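PDB 4U10: poly-beta-1,6-N-acetyl-D-glucosamine N-deacetylase from Aggregatibacter actinomycetemcomitans, which probably removes acetyl groups from the biofilm polysaccharide poly-beta-1,6-N-acetyl-D-glucosamine, using the polysaccharide deacetylase domain contained in this chain. Local coordinates for residues T178-K181 / N182-V185; D105-V108 / N109-I112; V49-Q52 / Q53-A57; G76-T79 / M80-I84; V125-D128 / Q129-E132. All coordinates share one frame; numbering follows the deposited sequence. Where two conformers were deposited one is given.

Interaction 1: residues T178-K181 / N182-V185; sequences TEYK and NRLV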
loop_
_atom_site.group_PDB
_atom_site.type_symbol
_atom_site.label_atom_id
_atom_site.label_comp_id
_atom_site.label_asym_id
_atom_site.label_seq_id
_atom_site.Cartn_x
_atom_site.Cartn_y
_atom_site.Cartn_z
ATOM N N THR A 178 -1.911 21.374 16.244
ATOM C CA THR A 178 -2.576 20.469 17.096
ATOM C C THR A 178 -3.791 19.843 16.482
ATOM O O THR A 178 -4.006 18.672 16.677
ATOM C CB THR A 178 -2.886 21.175 18.432
ATOM O OG1 THR A 178 -1.621 21.466 19.037
ATOM C CG2 THR A 178 -3.578 20.276 19.310
ATOM N N GLU A 179 -4.570 20.609 15.726
ATOM C CA GLU A 179 -5.736 20.070 15.015
ATOM C C GLU A 179 -5.243 19.072 13.909
ATOM O O GLU A 179 -5.771 17.998 13.739
ATOM C CB GLU A 179 -6.577 21.223 14.435
ATOM C CG GLU A 179 -7.009 22.275 15.465
ATOM C CD GLU A 179 -7.965 23.372 14.949
ATOM O OE1 GLU A 179 -7.614 24.237 14.060
ATOM O OE2 GLU A 179 -9.136 23.343 15.473
ATOM N N TYR A 180 -4.204 19.444 13.189
ATOM C CA TYR A 180 -3.674 18.647 12.112
ATOM C C TYR A 180 -3.126 17.316 12.659
ATOM O O TYR A 180 -3.437 16.215 12.155
ATOM C CB TYR A 180 -2.602 19.496 11.375
ATOM C CG TYR A 180 -1.733 18.724 10.446
ATOM C CD1 TYR A 180 -2.273 17.738 9.593
ATOM C CD2 TYR A 180 -0.341 18.955 10.418
ATOM C CE1 TYR A 180 -1.457 17.036 8.764
ATOM C CE2 TYR A 180 0.478 18.250 9.588
ATOM C CZ TYR A 180 -0.060 17.272 8.792
ATOM O OH TYR A 180 0.805 16.554 7.984
ATOM N N LYS A 181 -2.359 17.390 13.731
ATOM C CA LYS A 181 -1.834 16.169 14.300
ATOM C C LYS A 181 -2.924 15.239 14.787
ATOM O O LYS A 181 -2.822 13.999 14.638
ATOM C CB LYS A 181 -0.844 16.424 15.429
ATOM C CG LYS A 181 -0.323 15.093 15.973
ATOM C CD LYS A 181 0.877 15.190 16.901
ATOM C CE LYS A 181 1.474 13.819 17.182
ATOM N NZ LYS A 181 1.974 13.201 15.914
ATOM N N ASN A 182 -3.928 15.792 15.460
ATOM C CA ASN A 182 -5.103 15.083 15.935
ATOM C C ASN A 182 -5.824 14.336 14.799
ATOM O O ASN A 182 -6.311 13.257 14.962
ATOM C CB ASN A 182 -6.119 16.113 16.507
ATOM C CG ASN A 182 -5.898 16.440 17.979
ATOM O OD1 ASN A 182 -4.947 15.970 18.619
ATOM N ND2 ASN A 182 -6.813 17.256 18.534
ATOM N N ARG A 183 -5.975 15.035 13.672
ATOM C CA ARG A 183 -6.638 14.492 12.493
ATOM C C ARG A 183 -5.901 13.225 12.023
ATOM O O ARG A 183 -6.543 12.238 11.792
ATOM C CB ARG A 183 -6.743 15.520 11.338
ATOM C CG ARG A 183 -7.374 14.963 10.066
ATOM C CD ARG A 183 -7.960 16.043 9.150
ATOM N NE ARG A 183 -6.940 17.025 8.756
ATOM C CZ ARG A 183 -6.038 16.871 7.773
ATOM N NH1 ARG A 183 -6.025 15.782 6.985
ATOM N NH2 ARG A 183 -5.133 17.810 7.573
ATOM N N LEU A 184 -4.563 13.248 11.966
ATOM C CA LEU A 184 -3.806 12.049 11.625
ATOM C C LEU A 184 -3.830 10.942 12.689
ATOM O O LEU A 184 -4.050 9.737 12.391
ATOM C CB LEU A 184 -2.360 12.415 11.338
ATOM C CG LEU A 184 -2.047 13.581 10.439
ATOM C CD1 LEU A 184 -0.552 13.579 10.149
ATOM C CD2 LEU A 184 -2.837 13.616 9.164
ATOM N N VAL A 185 -3.610 11.305 13.957
ATOM C CA VAL A 185 -3.625 10.326 15.005
ATOM C C VAL A 185 -4.963 9.582 15.024
ATOM O O VAL A 185 -4.992 8.374 15.106
ATOM C CB VAL A 185 -3.386 10.958 16.383
ATOM C CG1 VAL A 185 -3.542 9.894 17.471
ATOM C CG2 VAL A 185 -1.975 11.566 16.430
HETATM O O HOH W 1 -2.762 17.017 18.664
#

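Interaction 2: residues D105-V108 / N109-I112; sequences DTPV and NQLI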
loop_
_atom_site.group_PDB
_atom_site.type_symbol
_atom_site.label_atom_id
_atom_site.label_comp_id
_atom_site.label_asym_id
_atom_site.label_seq_id
_atom_site.Cartn_x
_atom_site.Cartn_y
_atom_site.Cartn_z
ATOM N N ASP A 105 -15.065 -0.483 4.769
ATOM C CA ASP A 105 -16.129 -0.336 5.768
ATOM C C ASP A 105 -17.436 0.278 5.241
ATOM O O ASP A 105 -18.415 0.358 5.965
ATOM C CB ASP A 105 -15.636 0.524 6.936
ATOM C CG ASP A 105 -14.828 -0.240 7.952
ATOM O OD1 ASP A 105 -14.783 -1.462 7.924
ATOM O OD2 ASP A 105 -14.186 0.424 8.802
ATOM N N THR A 106 -17.430 0.761 4.008
ATOM C CA THR A 106 -18.610 1.270 3.364
ATOM C C THR A 106 -19.592 0.096 3.151
ATOM O O THR A 106 -19.234 -0.932 2.622
ATOM C CB THR A 106 -18.232 1.993 2.031
ATOM O OG1 THR A 106 -17.275 3.037 2.298
ATOM C CG2 THR A 106 -19.446 2.604 1.354
ATOM N N PRO A 107 -20.813 0.228 3.640
ATOM C CA PRO A 107 -21.823 -0.786 3.423
ATOM C C PRO A 107 -22.047 -1.078 1.937
ATOM O O PRO A 107 -21.912 -0.188 1.118
ATOM C CB PRO A 107 -23.095 -0.137 4.038
ATOM C CG PRO A 107 -22.571 0.867 5.029
ATOM C CD PRO A 107 -21.336 1.412 4.371
ATOM N N VAL A 108 -22.423 -2.304 1.587
ATOM C CA VAL A 108 -22.561 -2.677 0.149
ATOM C C VAL A 108 -23.588 -1.842 -0.646
ATOM O O VAL A 108 -23.524 -1.796 -1.858
ATOM C CB VAL A 108 -22.892 -4.175 -0.063
ATOM C CG1 VAL A 108 -21.685 -5.048 0.281
ATOM C CG2 VAL A 108 -24.126 -4.577 0.710
ATOM N N ASN A 109 -24.493 -1.165 0.044
ATOM C CA ASN A 109 -25.601 -0.444 -0.591
ATOM C C ASN A 109 -25.282 1.010 -0.933
ATOM O O ASN A 109 -26.198 1.793 -1.251
ATOM C CB ASN A 109 -26.783 -0.482 0.383
ATOM C CG ASN A 109 -26.351 -0.144 1.805
ATOM O OD1 ASN A 109 -26.064 -1.043 2.612
ATOM N ND2 ASN A 109 -26.245 1.153 2.107
ATOM N N GLN A 110 -23.998 1.382 -0.803
ATOM C CA GLN A 110 -23.550 2.768 -0.888
ATOM C C GLN A 110 -22.331 2.926 -1.787
ATOM O O GLN A 110 -21.520 2.024 -1.914
ATOM C CB GLN A 110 -23.210 3.316 0.506
ATOM C CG GLN A 110 -24.419 3.884 1.215
ATOM C CD GLN A 110 -24.196 4.146 2.695
ATOM O OE1 GLN A 110 -23.096 4.434 3.127
ATOM N NE2 GLN A 110 -25.263 4.065 3.472
ATOM N N LEU A 111 -22.208 4.110 -2.370
ATOM C CA LEU A 111 -21.064 4.448 -3.202
ATOM C C LEU A 111 -20.054 5.123 -2.327
ATOM O O LEU A 111 -20.360 5.578 -1.243
ATOM C CB LEU A 111 -21.472 5.410 -4.293
ATOM C CG LEU A 111 -22.772 5.042 -4.981
ATOM C CD1 LEU A 111 -23.268 6.176 -5.904
ATOM C CD2 LEU A 111 -22.513 3.717 -5.663
ATOM N N ILE A 112 -18.835 5.193 -2.825
ATOM C CA ILE A 112 -17.727 5.738 -2.069
ATOM C C ILE A 112 -17.393 7.055 -2.679
ATOM O O ILE A 112 -16.945 7.087 -3.826
ATOM C CB ILE A 112 -16.501 4.842 -2.218
ATOM C CG1 ILE A 112 -16.795 3.553 -1.450
ATOM C CG2 ILE A 112 -15.230 5.577 -1.759
ATOM C CD1 ILE A 112 -15.930 2.431 -1.789
#

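Interaction 3: residues V49-Q52 / Q53-A57; sequences VSWQ and QIIDA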
loop_
_atom_site.group_PDB
_atom_site.type_symbol
_atom_site.label_atom_id
_atom_site.label_comp_id
_atom_site.label_asym_id
_atom_site.label_seq_id
_atom_site.Cartn_x
_atom_site.Cartn_y
_atom_site.Cartn_z
ATOM N N VAL A 49 10.082 -12.668 -0.363
ATOM C CA VAL A 49 9.907 -13.024 1.027
ATOM C C VAL A 49 8.679 -12.300 1.591
ATOM O O VAL A 49 8.251 -11.279 1.083
ATOM C CB VAL A 49 11.141 -12.630 1.852
ATOM C CG1 VAL A 49 12.388 -13.330 1.273
ATOM C CG2 VAL A 49 11.269 -11.119 1.887
ATOM N N SER A 50 8.111 -12.841 2.650
ATOM C CA SER A 50 6.964 -12.232 3.292
ATOM C C SER A 50 7.448 -11.198 4.295
ATOM O O SER A 50 8.625 -11.201 4.727
ATOM C CB SER A 50 6.191 -13.312 4.046
ATOM O OG SER A 50 6.982 -13.858 5.112
ATOM N N TRP A 51 6.537 -10.303 4.682
ATOM C CA TRP A 51 6.846 -9.349 5.692
ATOM C C TRP A 51 7.258 -10.059 6.975
ATOM O O TRP A 51 8.165 -9.596 7.682
ATOM C CB TRP A 51 5.692 -8.355 5.902
ATOM C CG TRP A 51 6.086 -7.245 6.777
ATOM C CD1 TRP A 51 5.595 -7.020 7.992
ATOM C CD2 TRP A 51 7.099 -6.231 6.549
ATOM N NE1 TRP A 51 6.212 -5.948 8.556
ATOM C CE2 TRP A 51 7.126 -5.429 7.684
ATOM C CE3 TRP A 51 7.953 -5.912 5.486
ATOM C CZ2 TRP A 51 7.982 -4.330 7.815
ATOM C CZ3 TRP A 51 8.805 -4.874 5.630
ATOM C CH2 TRP A 51 8.816 -4.080 6.797
ATOM N N GLN A 52 6.583 -11.139 7.297
ATOM C CA GLN A 52 6.948 -11.918 8.503
ATOM C C GLN A 52 8.453 -12.334 8.525
ATOM O O GLN A 52 9.118 -12.276 9.592
ATOM C CB GLN A 52 5.994 -13.081 8.652
ATOM C CG GLN A 52 6.054 -13.769 9.986
ATOM C CD GLN A 52 5.839 -12.855 11.169
ATOM O OE1 GLN A 52 4.755 -12.334 11.379
ATOM N NE2 GLN A 52 6.824 -12.765 12.008
ATOM N N GLN A 53 9.000 -12.718 7.375
ATOM C CA GLN A 53 10.430 -13.048 7.271
ATOM C C GLN A 53 11.310 -11.852 7.522
ATOM O O GLN A 53 12.385 -11.975 8.128
ATOM C CB GLN A 53 10.740 -13.607 5.877
ATOM C CG GLN A 53 10.200 -15.013 5.679
ATOM C CD GLN A 53 10.453 -15.491 4.293
ATOM O OE1 GLN A 53 9.615 -15.316 3.412
ATOM N NE2 GLN A 53 11.664 -15.963 4.053
ATOM N N ILE A 54 10.865 -10.678 7.051
ATOM C CA ILE A 54 11.528 -9.425 7.402
ATOM C C ILE A 54 11.542 -9.217 8.924
ATOM O O ILE A 54 12.566 -8.882 9.511
ATOM C CB ILE A 54 10.835 -8.189 6.757
ATOM C CG1 ILE A 54 10.749 -8.290 5.227
ATOM C CG2 ILE A 54 11.571 -6.939 7.098
ATOM C CD1 ILE A 54 12.060 -8.538 4.532
ATOM N N ILE A 55 10.391 -9.400 9.568
ATOM C CA ILE A 55 10.294 -9.175 11.002
ATOM C C ILE A 55 11.091 -10.223 11.768
ATOM O O ILE A 55 11.814 -9.922 12.728
ATOM C CB ILE A 55 8.808 -9.162 11.461
ATOM C CG1 ILE A 55 8.052 -7.974 10.884
ATOM C CG2 ILE A 55 8.766 -9.075 12.964
ATOM C CD1 ILE A 55 8.603 -6.604 11.326
ATOM N N ASP A 56 11.002 -11.458 11.305
ATOM C CA ASP A 56 11.820 -12.532 11.841
ATOM C C ASP A 56 13.299 -12.260 11.734
ATOM O O ASP A 56 14.030 -12.581 12.672
ATOM C CB ASP A 56 11.495 -13.847 11.165
ATOM C CG ASP A 56 10.240 -14.435 11.675
ATOM O OD1 ASP A 56 9.671 -13.920 12.645
ATOM O OD2 ASP A 56 9.796 -15.406 11.115
ATOM N N ALA A 57 13.736 -11.665 10.638
ATOM C CA ALA A 57 15.112 -11.261 10.523
ATOM C C ALA A 57 15.501 -10.212 11.536
ATOM O O ALA A 57 16.576 -10.340 12.145
ATOM C CB ALA A 57 15.422 -10.730 9.131
#

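Interaction 4: residues G76-T79 / M80-I84; sequences GYAT and MYNVI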
loop_
_atom_site.group_PDB
_atom_site.type_symbol
_atom_site.label_atom_id
_atom_site.label_comp_id
_atom_site.label_asym_id
_atom_site.label_seq_id
_atom_site.Cartn_x
_atom_site.Cartn_y
_atom_site.Cartn_z
ATOM N N GLY A 76 -6.890 -1.411 -1.993
ATOM C CA GLY A 76 -8.089 -2.219 -1.747
ATOM C C GLY A 76 -8.882 -2.560 -2.961
ATOM O O GLY A 76 -10.028 -2.986 -2.814
ATOM N N TYR A 77 -8.315 -2.410 -4.164
ATOM C CA TYR A 77 -9.108 -2.801 -5.401
ATOM C C TYR A 77 -9.500 -4.255 -5.408
ATOM O O TYR A 77 -8.681 -5.092 -5.057
ATOM C CB TYR A 77 -8.378 -2.476 -6.700
ATOM C CG TYR A 77 -7.999 -1.027 -6.888
ATOM C CD1 TYR A 77 -8.960 -0.009 -6.994
ATOM C CD2 TYR A 77 -6.666 -0.662 -6.930
ATOM C CE1 TYR A 77 -8.558 1.320 -7.166
ATOM C CE2 TYR A 77 -6.301 0.612 -7.101
ATOM C CZ TYR A 77 -7.241 1.612 -7.217
ATOM O OH TYR A 77 -6.746 2.911 -7.408
ATOM N N ALA A 78 -10.751 -4.549 -5.839
ATOM C CA ALA A 78 -11.252 -5.892 -5.983
ATOM C C ALA A 78 -10.290 -6.778 -6.829
ATOM O O ALA A 78 -10.202 -7.984 -6.638
ATOM C CB ALA A 78 -12.676 -5.897 -6.559
ATOM N N THR A 79 -9.497 -6.175 -7.673
ATOM C CA THR A 79 -8.501 -6.920 -8.449
ATOM C C THR A 79 -7.485 -7.656 -7.613
ATOM O O THR A 79 -6.892 -8.590 -8.106
ATOM C CB THR A 79 -7.733 -6.033 -9.451
ATOM O OG1 THR A 79 -7.080 -4.921 -8.787
ATOM C CG2 THR A 79 -8.712 -5.596 -10.551
HETATM N N MSE A 80 -7.232 -7.183 -6.400
HETATM C CA MSE A 80 -6.388 -7.908 -5.438
HETATM C C MSE A 80 -6.881 -9.307 -5.268
HETATM O O MSE A 80 -6.118 -10.297 -5.322
HETATM C CB MSE A 80 -6.243 -7.149 -4.119
HETATM C CG MSE A 80 -5.357 -7.919 -3.140
HETATM SE SE MSE A 80 -3.486 -7.760 -3.675
HETATM C CE MSE A 80 -2.848 -9.363 -2.745
ATOM N N TYR A 81 -8.168 -9.447 -5.030
ATOM C CA TYR A 81 -8.703 -10.779 -4.849
ATOM C C TYR A 81 -8.936 -11.530 -6.141
ATOM O O TYR A 81 -8.717 -12.752 -6.175
ATOM C CB TYR A 81 -10.014 -10.685 -4.098
ATOM C CG TYR A 81 -10.663 -12.013 -3.729
ATOM C CD1 TYR A 81 -10.267 -12.714 -2.594
ATOM C CD2 TYR A 81 -11.733 -12.508 -4.457
ATOM C CE1 TYR A 81 -10.875 -13.911 -2.243
ATOM C CE2 TYR A 81 -12.355 -13.703 -4.096
ATOM C CZ TYR A 81 -11.917 -14.400 -3.005
ATOM O OH TYR A 81 -12.547 -15.564 -2.620
ATOM N N ASN A 82 -9.427 -10.825 -7.174
ATOM C CA ASN A 82 -9.878 -11.437 -8.428
ATOM C C ASN A 82 -8.799 -11.762 -9.467
ATOM O O ASN A 82 -9.024 -12.613 -10.321
ATOM C CB ASN A 82 -10.897 -10.548 -9.167
ATOM C CG ASN A 82 -12.169 -10.370 -8.394
ATOM O OD1 ASN A 82 -12.568 -11.253 -7.630
ATOM N ND2 ASN A 82 -12.789 -9.186 -8.516
ATOM N N VAL A 83 -7.687 -11.042 -9.443
ATOM C CA VAL A 83 -6.696 -11.139 -10.471
ATOM C C VAL A 83 -5.377 -11.468 -9.805
ATOM O O VAL A 83 -4.776 -12.470 -10.133
ATOM C CB VAL A 83 -6.578 -9.833 -11.270
ATOM C CG1 VAL A 83 -5.398 -9.888 -12.256
ATOM C CG2 VAL A 83 -7.890 -9.516 -11.992
ATOM N N ILE A 84 -4.986 -10.710 -8.795
ATOM C CA ILE A 84 -3.650 -10.848 -8.236
ATOM C C ILE A 84 -3.494 -12.120 -7.402
ATOM O O ILE A 84 -2.528 -12.861 -7.552
ATOM C CB ILE A 84 -3.300 -9.598 -7.426
ATOM C CG1 ILE A 84 -3.186 -8.405 -8.372
ATOM C CG2 ILE A 84 -1.975 -9.778 -6.703
ATOM C CD1 ILE A 84 -3.518 -7.094 -7.730
#

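Interaction 5: residues V125-D128 / Q129-E132; sequences VTWD and QVRE. Unlike the reference sequence in segment 125-128: Asp128 (reference Glu).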
loop_
_atom_site.group_PDB
_atom_site.type_symbol
_atom_site.label_atom_id
_atom_site.label_comp_id
_atom_site.label_asym_id
_atom_site.label_seq_id
_atom_site.Cartn_x
_atom_site.Cartn_y
_atom_site.Cartn_z
ATOM N N VAL A 125 -12.405 -4.618 -2.518
ATOM C CA VAL A 125 -12.613 -5.890 -1.820
ATOM C C VAL A 125 -13.656 -5.795 -0.681
ATOM O O VAL A 125 -13.927 -4.722 -0.192
ATOM C CB VAL A 125 -11.301 -6.511 -1.245
ATOM C CG1 VAL A 125 -10.326 -6.951 -2.344
ATOM C CG2 VAL A 125 -10.620 -5.601 -0.246
ATOM N N THR A 126 -14.195 -6.935 -0.282
ATOM C CA THR A 126 -14.961 -7.095 0.969
ATOM C C THR A 126 -14.012 -7.650 2.043
ATOM O O THR A 126 -13.004 -8.242 1.736
ATOM C CB THR A 126 -16.152 -8.063 0.766
ATOM O OG1 THR A 126 -15.699 -9.398 0.521
ATOM C CG2 THR A 126 -17.033 -7.673 -0.400
ATOM N N TRP A 127 -14.354 -7.496 3.296
ATOM C CA TRP A 127 -13.537 -8.034 4.374
ATOM C C TRP A 127 -13.398 -9.564 4.418
ATOM O O TRP A 127 -12.372 -10.068 4.892
ATOM C CB TRP A 127 -14.067 -7.545 5.710
ATOM C CG TRP A 127 -13.788 -6.090 6.030
ATOM C CD1 TRP A 127 -14.709 -5.099 6.196
ATOM C CD2 TRP A 127 -12.520 -5.495 6.245
ATOM N NE1 TRP A 127 -14.104 -3.947 6.540
ATOM C CE2 TRP A 127 -12.751 -4.131 6.545
ATOM C CE3 TRP A 127 -11.198 -5.962 6.159
ATOM C CZ2 TRP A 127 -11.711 -3.226 6.809
ATOM C CZ3 TRP A 127 -10.150 -5.075 6.425
ATOM C CH2 TRP A 127 -10.416 -3.708 6.757
ATOM N N ASP A 128 -14.443 -10.279 3.953
ATOM C CA ASP A 128 -14.413 -11.738 3.786
ATOM C C ASP A 128 -13.258 -12.077 2.874
ATOM O O ASP A 128 -12.472 -12.914 3.190
ATOM C CB ASP A 128 -15.704 -12.315 3.143
ATOM C CG ASP A 128 -16.995 -12.009 3.973
ATOM O OD1 ASP A 128 -17.005 -12.136 5.247
ATOM O OD2 ASP A 128 -18.022 -11.617 3.342
ATOM N N GLN A 129 -13.152 -11.384 1.754
ATOM C CA GLN A 129 -12.028 -11.605 0.830
ATOM C C GLN A 129 -10.671 -11.354 1.440
ATOM O O GLN A 129 -9.708 -12.071 1.164
ATOM C CB GLN A 129 -12.274 -10.735 -0.375
ATOM C CG GLN A 129 -13.351 -11.233 -1.261
ATOM C CD GLN A 129 -13.796 -10.223 -2.310
ATOM O OE1 GLN A 129 -13.552 -9.051 -2.201
ATOM N NE2 GLN A 129 -14.415 -10.707 -3.359
ATOM N N VAL A 130 -10.577 -10.345 2.311
ATOM C CA VAL A 130 -9.330 -10.006 2.974
ATOM C C VAL A 130 -8.947 -11.078 3.980
ATOM O O VAL A 130 -7.728 -11.462 4.060
ATOM C CB VAL A 130 -9.440 -8.677 3.722
ATOM C CG1 VAL A 130 -8.147 -8.355 4.473
ATOM C CG2 VAL A 130 -9.839 -7.552 2.779
ATOM N N ARG A 131 -9.945 -11.525 4.778
ATOM C CA ARG A 131 -9.723 -12.678 5.700
ATOM C C ARG A 131 -9.199 -13.941 5.007
ATOM O O ARG A 131 -8.255 -14.540 5.484
ATOM C CB ARG A 131 -10.994 -13.011 6.518
ATOM C CG ARG A 131 -11.143 -12.192 7.802
ATOM C CD ARG A 131 -12.336 -12.721 8.615
ATOM N NE ARG A 131 -13.589 -12.500 7.890
ATOM C CZ ARG A 131 -14.270 -11.375 7.927
ATOM N NH1 ARG A 131 -13.817 -10.348 8.675
ATOM N NH2 ARG A 131 -15.398 -11.225 7.218
ATOM N N GLU A 132 -9.795 -14.326 3.891
ATOM C CA GLU A 132 -9.322 -15.488 3.128
ATOM C C GLU A 132 -7.848 -15.333 2.684
ATOM O O GLU A 132 -7.027 -16.264 2.809
ATOM C CB GLU A 132 -10.233 -15.729 1.916
ATOM C CG GLU A 132 -9.911 -16.991 1.154
ATOM C CD GLU A 132 -10.676 -17.128 -0.156
ATOM O OE1 GLU A 132 -11.823 -16.625 -0.292
ATOM O OE2 GLU A 132 -10.136 -17.776 -1.093
HETATM O O HOH W 2 -15.454 -14.273 5.987
#

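Interaction 1: residues T178-K181 / N182-V185
Tyr180 and Leu184, four residues apart on one helix, meet at a slant: both methyls of Leu184 come near the same ring carbon, with CD2 3.7 Å and CD1 3.8 Å from Tyr180 CE1. The tyrosine reaches this position because its CG is anti to the backbone N (chi1 166°), which swings the ring toward the following turn. Its hydroxyl goes further, to hydrogen bonds with Val164 O and Asn214 ND2, which fix the far end of the ring.

Arg183 approaches the same ring at CD1, 3.5 Å from its NH2. The guanidinium and phenol planes are 32° apart, so the two groups are neither stacked flat nor set upright to each other. The arginine chain bends at chi3, and NH2 finds its strongest partner in a salt bridge with Glu175, while NH1 bonds to Ala163 O.

Lys181 and Val185 make a second four-residue pair, with Lys181 CG lying 3.9 Å from Val185 CG2. The lysine is extended to CE and turns only at its last torsion (chi4 62°), where NZ forms a salt bridge with Asp219. The same two residue pairs are joined by backbone bonds, Leu184 N to Tyr180 O at 3.2 Å and Val185 N to Lys181 O at 2.9 Å.

Lys181, Leu184 and Val185 also touch helix 215-222, at Val216 and Ala220. This i to i+4 pairing on successive turns is characteristic of an alpha helix, here the first turns of the long helix 177-199 of the deacetylase domain.

Interaction 2: residues D105-V108 / N109-I112
Thr106 turns its methyl toward the returning chain: CG2 lies 3.9 Å from Gln110 CB and at the same distance, 3.9 Å, from Gln110 O. Thr106 OG1 only brushes Ile112 CG1 at 3.8 Å; its hydrogen bond goes to Ser102 O. Pro107 is approached twice by amide oxygens. Asn109 OD1 comes within 3.4 Å of Pro107 CB, while the extended Gln110 chain brings its OE1 to 3.7 Å from Pro107 CD. Both are contacts of an oxygen with ring carbons, and neither is a hydrogen bond. Asn109 reaches back because its CG sits between the backbone N and the carbonyl carbon (chi1 46°).

These side chains surround a type I beta turn running from Pro107 to Gln110. Its closing bond, Gln110 N to Pro107 O, measures 3.2 Å with an N-H...O angle of 140°; the donor stands 43° out of the carbonyl plane, away from the lone-pair directions. The turn lies at the surface, in the loop that leads from helix 101-104 into strand 112-114.

Farther out, the bond to Ser102 ties Thr106 to the preceding helix, and its backbone carbonyl accepts from Arg121 NE. On the other limb Ile112 enters the strand and is paired through its backbone with Leu119, a residue of strand 117-119. Asp105, just ahead of the turn, is tied by OD2 to Ser194 OG on helix 177-199.

Interaction 3: residues V49-Q52 / Q53-A57
Ser50 and Gln53 form a capping box at the start of helix 51-58. In one direction Gln53 N donates to Ser50 OG at 3.2 Å; in the other, Ser50 N donates to Gln53 OE1 at 3.0 Å, nearly straight at 165°. Two torsions make this exchange possible: the Ser50 hydroxyl is turned over its own backbone toward Gln53 N (chi1 64°), while the Gln53 chain runs extended back past the serine. The glutamine amide thereby also comes alongside Val49, with OE1 3.5 Å from Val49 CB.

The cap marks the point where strand 47-48 gives way to the helix of a beta-alpha-beta unit whose next strand is 68-75. On the helix face turned to the sheet, Ile54 lays CG2 over the six-membered ring of Trp51 in a CH-pi contact, 4.0 Å from the centroid and 22° off the normal. The other end of the indole meets Ile55, whose CG1 is 3.6 Å from Trp51 NE1 at a slant. Ile54 CD1 turns the other way, to Val49 CG2 at 3.8 Å.

Gln52 bends at chi2 and passes NE2 to Asp56 OD1 (3.1 Å). That oxygen lies close to the amide plane of Gln52, yet NE2 meets it from above the carboxylate plane. Gln52 OE1 accepts from Arg204 NH2. Trp51 also meets His228 and Phe230 edge to face, and with Ile54 touches Tyr4 of strand 3-13.

Interaction 4: residues G76-T79 / M80-I84
Thr79 O takes two backbone hydrogen bonds, from Val83 N and from Ile84 N, each 2.9 Å from it. The Ile84 bond is nearly collinear with the carbonyl (C=O...N 166°), whereas the Val83 donor stands above the carbonyl plane, 35° out of it. The five-residue span of the Ile84 bond marks a wider pi-type turn in the beginning of helix 79-91. Ahead of it, Met80 N donates to Tyr77 O at 2.9 Å, and Asn82 N to Ala78 O at 3.0 Å; Tyr81 N adds only a weak bond to that same Ala78 oxygen.

Van der Waals contacts between the segments are few. Asn82 leans back along the turn with ND2 3.8 Å from Ala78 CB, and Ile84 sends CD1 to 3.7 Å from Thr79 O.

The polar ends are used elsewhere. Thr79 OG1 hydrogen-bonds to Ser11 OG on strand 3-13, and Tyr81 OH to Glu132 on helix 127-135. Met80, present as selenomethionine, leaves the contact for Phe73 and Met133.

The segment follows strand 68-75, whose last residues Asp74 and Asp75 each bind a zinc ion, the first with His10 and the second with His144 and His149. Gly76 continues them with a positive phi (98°), and the nearest atoms of the Tyr77 and His10 side chains are about 4 Å apart. The Phe-Asp-Asp-Gly run from Phe73 to Gly76 is the familiar NodB-type metal-site motif of polysaccharide deacetylases.

Interaction 5: residues V125-D128 / Q129-E132
Asp128 and Arg131 form a salt bridge, with OD1 2.7 Å from NH2. The two side chains run side by side, and the carboxylate is turned 66° from the guanidinium; Asp128 OD1 lies at the guanidinium edge but is itself met on its anti side, out of the carboxylate plane. A water extends the link, donating to Asp128 OD1 at 2.7 Å and accepting from Arg131 NE at 3.2 Å. The arginine bends at chi3, which folds the guanidinium back over the helix start: Trp127 O lies 3.8 Å above its plane, over the centre. NH1 is bound to Gln198 OE1 on helix 177-199.

Thr126 and Gln129 make a capping box at the N-terminus of helix 127-135. Its firm half is Thr126 N to Gln129 OE1, 2.9 Å and 167°; the return bond from Gln129 N to Thr126 OG1, 3.5 Å, is weak.

On the buried side of the helix start, Val130 CG2 meets Val125 CG2 at 3.7 Å, the two side chains crossing at about a right angle. Val130 CG2 also lies 4.0 Å from Trp127 CE3, alongside the indole. Leu104 touches all three, and Trp127 NE1 hydrogen-bonds to Asp105 OD1.

In the fold
Interactions 3 and 5 share their chemistry: each is a helix start with a capping box and a tryptophan packed on the next turn, but 5 adds a salt bridge at the surface and 3 an amide-carboxylate bond. Interaction 4 lies nearest the zinc sites and works mainly through backbone bonds. It adjoins interaction 5, centres about 10 Å apart, where Gly76 pairs with Val125 and Tyr81 lies against Gln129. Interaction 2 is a surface turn with a single hydrogen bond, whereas the other four are partly buried; its first residue joins it to interaction 5. Interaction 1, within a helix, sends its charged ends to loops and helix 215-222; helix 177-199 touches interaction 5 farther along.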